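Local coordinates for protein chitinase (Paenibacillus sp. FPU-7, PDB 5GZT) that probably hydrolyses chitin and chitodextrins at random internal beta-1,4 linkages, as a multidomain glycoside hydrolase with two family 18 regions, at residues B[477-489]-B[506-518]. Numbering follows the deposited sequence.
Sequences DYINLMTYDLHGG and NQLSVDSTVKLYL
Leu481 of strand 478-481 sets its side chain against helix 510-518. Its CB leads toward the helix. CG stands anti to the carbonyl carbon, and from there the chain forks toward Val514 and Tyr517. CD1 meets Val514 CG2 at 3.9 Å. CD2 sits over the centre of the Tyr517 ring, 3.4 Å from the centroid and 4° off the normal, a CH-pi contact. Tyr517 OH is hydrogen-bonded to Gly458 O, which holds the far end of that ring.

Nearer the start of the helix, Thr483 turns its two branches to different partners. CG2 lies 3.5 Å from Thr513 CB. OG1 passes Val510 CG2 and takes its hydrogen bond with Gly530 O. Leu486 carries the contact further, with CD1 3.7 Å from Ser509 N. Ser509 is the N-cap and forms a capping box with Ser512.

At the loop end, Leu508 N donates to His487 NE2 (3.1 Å, 156° at the hydrogen). Because Leu508 N is a backbone N-H, NE2 acts as the acceptor here, and the donor lies in the ring plane. The other ring nitrogen, ND1, is hydrogen-bonded just beyond the segment, where Asp491 is the main partner; two bonds thus fix the ring's rotation. A leucine in place of His487 would probably leave Leu508 N without its acceptor and the two loops without this tie.

The strand and helix run nearly antiparallel, at 149°. Strand 478-481 lies parallel between 452-457 and 527-532. This is the beta-strand and outer-helix packing of the family 18 TIM barrel.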
loop_
_atom_site.group_PDB
_atom_site.type_symbol
_atom_site.label_atom_id
_atom_site.label_comp_id
_atom_site.label_asym_id
_atom_site.label_seq_id
_atom_site.Cartn_x
_atom_site.Cartn_y
_atom_site.Cartn_z
ATOM N N ASP B 477 -11.237 -8.053 -1.292
ATOM C CA ASP B 477 -10.318 -7.515 -2.305
ATOM C C ASP B 477 -8.862 -8.055 -2.220
ATOM O O ASP B 477 -8.146 -8.200 -3.262
ATOM C CB ASP B 477 -10.279 -5.989 -2.241
ATOM C CG ASP B 477 -11.628 -5.346 -2.613
ATOM O OD1 ASP B 477 -12.519 -5.415 -1.735
ATOM O OD2 ASP B 477 -11.727 -4.750 -3.733
ATOM N N TYR B 478 -8.414 -8.309 -0.992
ATOM C CA TYR B 478 -7.095 -8.924 -0.736
ATOM C C TYR B 478 -6.958 -9.371 0.677
ATOM O O TYR B 478 -7.738 -8.968 1.583
ATOM C CB TYR B 478 -5.980 -7.945 -1.135
ATOM C CG TYR B 478 -6.183 -6.567 -0.590
ATOM C CD1 TYR B 478 -6.977 -5.670 -1.237
ATOM C CD2 TYR B 478 -5.523 -6.130 0.592
ATOM C CE1 TYR B 478 -7.195 -4.391 -0.747
ATOM C CE2 TYR B 478 -5.702 -4.820 1.071
ATOM C CZ TYR B 478 -6.556 -3.967 0.437
ATOM O OH TYR B 478 -6.745 -2.675 0.880
ATOM N N ILE B 479 -6.000 -10.275 0.872
ATOM C CA ILE B 479 -5.532 -10.674 2.172
ATOM C C ILE B 479 -4.158 -9.994 2.427
ATOM O O ILE B 479 -3.203 -10.139 1.646
ATOM C CB ILE B 479 -5.430 -12.190 2.279
ATOM C CG1 ILE B 479 -6.830 -12.833 2.062
ATOM C CG2 ILE B 479 -4.909 -12.579 3.646
ATOM C CD1 ILE B 479 -6.785 -14.321 1.969
ATOM N N ASN B 480 -4.102 -9.241 3.522
ATOM C CA ASN B 480 -2.839 -8.706 4.087
ATOM C C ASN B 480 -2.086 -9.718 4.939
ATOM O O ASN B 480 -2.488 -9.989 6.075
ATOM C CB ASN B 480 -3.141 -7.497 4.926
ATOM C CG ASN B 480 -3.836 -6.436 4.154
ATOM O OD1 ASN B 480 -4.994 -6.140 4.422
ATOM N ND2 ASN B 480 -3.143 -5.819 3.222
ATOM N N LEU B 481 -1.017 -10.307 4.404
ATOM C CA LEU B 481 -0.320 -11.358 5.120
ATOM C C LEU B 481 0.663 -10.818 6.142
ATOM O O LEU B 481 1.572 -10.069 5.799
ATOM C CB LEU B 481 0.423 -12.280 4.179
ATOM C CG LEU B 481 -0.316 -13.068 3.114
ATOM C CD1 LEU B 481 0.713 -13.679 2.133
ATOM C CD2 LEU B 481 -1.126 -14.151 3.833
ATOM N N MET B 482 0.496 -11.245 7.371
ATOM C CA MET B 482 1.304 -10.830 8.493
ATOM C C MET B 482 2.593 -11.625 8.531
ATOM O O MET B 482 2.847 -12.394 9.434
ATOM C CB MET B 482 0.504 -10.916 9.793
ATOM C CG MET B 482 -0.527 -9.789 9.836
ATOM S SD MET B 482 -1.378 -9.562 11.433
ATOM C CE MET B 482 -2.205 -11.105 11.498
ATOM N N THR B 483 3.402 -11.383 7.498
ATOM C CA THR B 483 4.660 -12.051 7.327
ATOM C C THR B 483 5.775 -11.332 8.168
ATOM O O THR B 483 6.831 -10.965 7.619
ATOM C CB THR B 483 5.036 -12.154 5.842
ATOM O OG1 THR B 483 4.866 -10.889 5.204
ATOM C CG2 THR B 483 4.176 -13.296 5.150
ATOM N N TYR B 484 5.550 -11.260 9.483
ATOM C CA TYR B 484 6.467 -10.689 10.454
ATOM C C TYR B 484 6.114 -11.314 11.776
ATOM O O TYR B 484 5.148 -12.100 11.835
ATOM C CB TYR B 484 6.377 -9.172 10.455
ATOM C CG TYR B 484 5.005 -8.550 10.450
ATOM C CD1 TYR B 484 4.173 -8.645 11.555
ATOM C CD2 TYR B 484 4.553 -7.827 9.346
ATOM C CE1 TYR B 484 2.947 -8.028 11.571
ATOM C CE2 TYR B 484 3.311 -7.226 9.341
ATOM C CZ TYR B 484 2.508 -7.317 10.447
ATOM O OH TYR B 484 1.263 -6.695 10.453
ATOM N N ASP B 485 6.905 -11.065 12.798
ATOM C CA ASP B 485 6.944 -11.838 13.983
ATOM C C ASP B 485 7.004 -13.337 13.741
ATOM O O ASP B 485 6.484 -14.103 14.541
ATOM C CB ASP B 485 5.699 -11.526 14.851
ATOM C CG ASP B 485 5.590 -10.047 15.170
ATOM O OD1 ASP B 485 6.613 -9.351 15.408
ATOM O OD2 ASP B 485 4.467 -9.549 15.074
ATOM N N LEU B 486 7.693 -13.768 12.691
ATOM C CA LEU B 486 7.714 -15.159 12.360
ATOM C C LEU B 486 8.477 -15.947 13.364
ATOM O O LEU B 486 8.268 -17.148 13.482
ATOM C CB LEU B 486 8.230 -15.349 10.951
ATOM C CG LEU B 486 7.259 -14.716 9.971
ATOM C CD1 LEU B 486 7.762 -14.951 8.546
ATOM C CD2 LEU B 486 5.841 -15.312 9.991
ATOM N N HIS B 487 9.460 -15.310 13.975
ATOM C CA HIS B 487 10.338 -15.882 15.008
ATOM C C HIS B 487 10.575 -14.777 15.980
ATOM O O HIS B 487 10.406 -13.586 15.614
ATOM C CB HIS B 487 11.672 -16.352 14.412
ATOM C CG HIS B 487 11.486 -17.531 13.488
ATOM N ND1 HIS B 487 11.097 -18.771 13.971
ATOM C CD2 HIS B 487 11.453 -17.619 12.146
ATOM C CE1 HIS B 487 10.888 -19.589 12.948
ATOM N NE2 HIS B 487 11.097 -18.907 11.839
ATOM N N GLY B 488 11.037 -15.101 17.155
ATOM C CA GLY B 488 11.055 -14.058 18.228
ATOM C C GLY B 488 11.640 -14.597 19.481
ATOM O O GLY B 488 11.977 -15.777 19.496
ATOM N N GLY B 489 11.814 -13.769 20.524
ATOM C CA GLY B 489 12.479 -14.215 21.744
ATOM C C GLY B 489 11.860 -15.437 22.485
ATOM O O GLY B 489 12.470 -15.982 23.406
ATOM N N ASN B 506 13.663 -24.955 9.102
ATOM C CA ASN B 506 12.647 -24.535 10.068
ATOM C C ASN B 506 12.427 -23.001 10.140
ATOM O O ASN B 506 11.635 -22.506 10.990
ATOM C CB ASN B 506 13.089 -25.088 11.427
ATOM C CG ASN B 506 13.114 -26.626 11.419
ATOM O OD1 ASN B 506 12.290 -27.264 10.729
ATOM N ND2 ASN B 506 14.081 -27.227 12.126
ATOM N N GLN B 507 13.080 -22.245 9.269
ATOM C CA GLN B 507 12.858 -20.797 9.252
ATOM C C GLN B 507 11.718 -20.454 8.336
ATOM O O GLN B 507 11.789 -20.624 7.112
ATOM C CB GLN B 507 14.115 -20.087 8.755
ATOM C CG GLN B 507 14.069 -18.583 8.907
ATOM C CD GLN B 507 14.661 -17.933 7.686
ATOM O OE1 GLN B 507 15.769 -18.237 7.326
ATOM N NE2 GLN B 507 13.883 -17.194 6.979
ATOM N N LEU B 508 10.677 -19.848 8.899
ATOM C CA LEU B 508 9.599 -19.292 8.139
ATOM C C LEU B 508 9.990 -17.970 7.477
ATOM O O LEU B 508 10.858 -17.259 7.982
ATOM C CB LEU B 508 8.414 -19.053 9.087
ATOM C CG LEU B 508 7.376 -20.112 9.447
ATOM C CD1 LEU B 508 7.825 -21.523 9.132
ATOM C CD2 LEU B 508 6.797 -19.913 10.843
ATOM N N SER B 509 9.227 -17.592 6.462
ATOM C CA SER B 509 9.552 -16.476 5.657
ATOM C C SER B 509 8.304 -15.976 4.966
ATOM O O SER B 509 7.238 -16.648 5.051
ATOM C CB SER B 509 10.577 -16.926 4.650
ATOM O OG SER B 509 10.139 -17.994 3.807
ATOM N N VAL B 510 8.424 -14.832 4.260
ATOM C CA VAL B 510 7.454 -14.392 3.299
ATOM C C VAL B 510 7.227 -15.567 2.300
ATOM O O VAL B 510 6.117 -15.917 1.989
ATOM C CB VAL B 510 7.934 -13.184 2.528
ATOM C CG1 VAL B 510 7.071 -12.864 1.326
ATOM C CG2 VAL B 510 8.001 -11.964 3.441
ATOM N N ASP B 511 8.286 -16.134 1.761
ATOM C CA ASP B 511 8.137 -17.163 0.699
ATOM C C ASP B 511 7.358 -18.413 1.238
ATOM O O ASP B 511 6.393 -18.845 0.625
ATOM C CB ASP B 511 9.488 -17.552 0.244
ATOM C CG ASP B 511 9.478 -18.528 -0.939
ATOM O OD1 ASP B 511 8.766 -18.286 -1.923
ATOM O OD2 ASP B 511 10.246 -19.532 -0.819
ATOM N N SER B 512 7.727 -18.921 2.392
ATOM C CA SER B 512 6.987 -20.033 2.992
ATOM C C SER B 512 5.526 -19.698 3.175
ATOM O O SER B 512 4.682 -20.557 2.900
ATOM C CB SER B 512 7.630 -20.565 4.276
ATOM O OG SER B 512 7.422 -19.686 5.392
ATOM N N THR B 513 5.212 -18.462 3.562
ATOM C CA THR B 513 3.836 -18.072 3.774
ATOM C C THR B 513 3.033 -17.940 2.497
ATOM O O THR B 513 1.866 -18.401 2.399
ATOM C CB THR B 513 3.743 -16.774 4.591
ATOM O OG1 THR B 513 4.493 -16.971 5.797
ATOM C CG2 THR B 513 2.342 -16.451 4.975
ATOM N N VAL B 514 3.609 -17.286 1.515
ATOM C CA VAL B 514 2.964 -17.093 0.273
ATOM C C VAL B 514 2.721 -18.466 -0.374
ATOM O O VAL B 514 1.652 -18.668 -0.957
ATOM C CB VAL B 514 3.760 -16.193 -0.664
ATOM C CG1 VAL B 514 3.207 -16.248 -2.084
ATOM C CG2 VAL B 514 3.758 -14.725 -0.132
ATOM N N LYS B 515 3.649 -19.408 -0.193
ATOM C CA LYS B 515 3.520 -20.732 -0.792
ATOM C C LYS B 515 2.346 -21.460 -0.068
ATOM O O LYS B 515 1.587 -22.138 -0.721
ATOM C CB LYS B 515 4.791 -21.517 -0.681
ATOM C CG LYS B 515 5.820 -21.108 -1.706
ATOM C CD LYS B 515 7.170 -21.793 -1.396
ATOM C CE LYS B 515 8.118 -21.466 -2.512
ATOM N NZ LYS B 515 9.564 -21.726 -2.368
ATOM N N LEU B 516 2.219 -21.290 1.245
ATOM C CA LEU B 516 1.131 -21.872 2.004
ATOM C C LEU B 516 -0.211 -21.352 1.531
ATOM O O LEU B 516 -1.145 -22.136 1.286
ATOM C CB LEU B 516 1.297 -21.682 3.515
ATOM C CG LEU B 516 0.117 -21.975 4.448
ATOM C CD1 LEU B 516 -0.102 -23.514 4.623
ATOM C CD2 LEU B 516 0.377 -21.329 5.795
ATOM N N TYR B 517 -0.314 -20.063 1.353
ATOM C CA TYR B 517 -1.536 -19.452 0.924
ATOM C C TYR B 517 -1.895 -19.865 -0.522
ATOM O O TYR B 517 -3.058 -20.293 -0.775
ATOM C CB TYR B 517 -1.548 -17.924 1.120
ATOM C CG TYR B 517 -1.938 -17.530 2.511
ATOM C CD1 TYR B 517 -1.095 -17.772 3.591
ATOM C CD2 TYR B 517 -3.203 -17.009 2.775
ATOM C CE1 TYR B 517 -1.496 -17.544 4.887
ATOM C CE2 TYR B 517 -3.594 -16.771 4.049
ATOM C CZ TYR B 517 -2.746 -17.022 5.097
ATOM O OH TYR B 517 -3.180 -16.685 6.389
ATOM N N LEU B 518 -0.928 -19.784 -1.443
ATOM C CA LEU B 518 -1.179 -20.195 -2.828
ATOM C C LEU B 518 -1.609 -21.694 -2.887
ATOM O O LEU B 518 -2.491 -22.046 -3.617
ATOM C CB LEU B 518 0.018 -19.993 -3.709
ATOM C CG LEU B 518 0.555 -18.594 -3.997
ATOM C CD1 LEU B 518 1.863 -18.728 -4.749
ATOM C CD2 LEU B 518 -0.408 -17.780 -4.818
#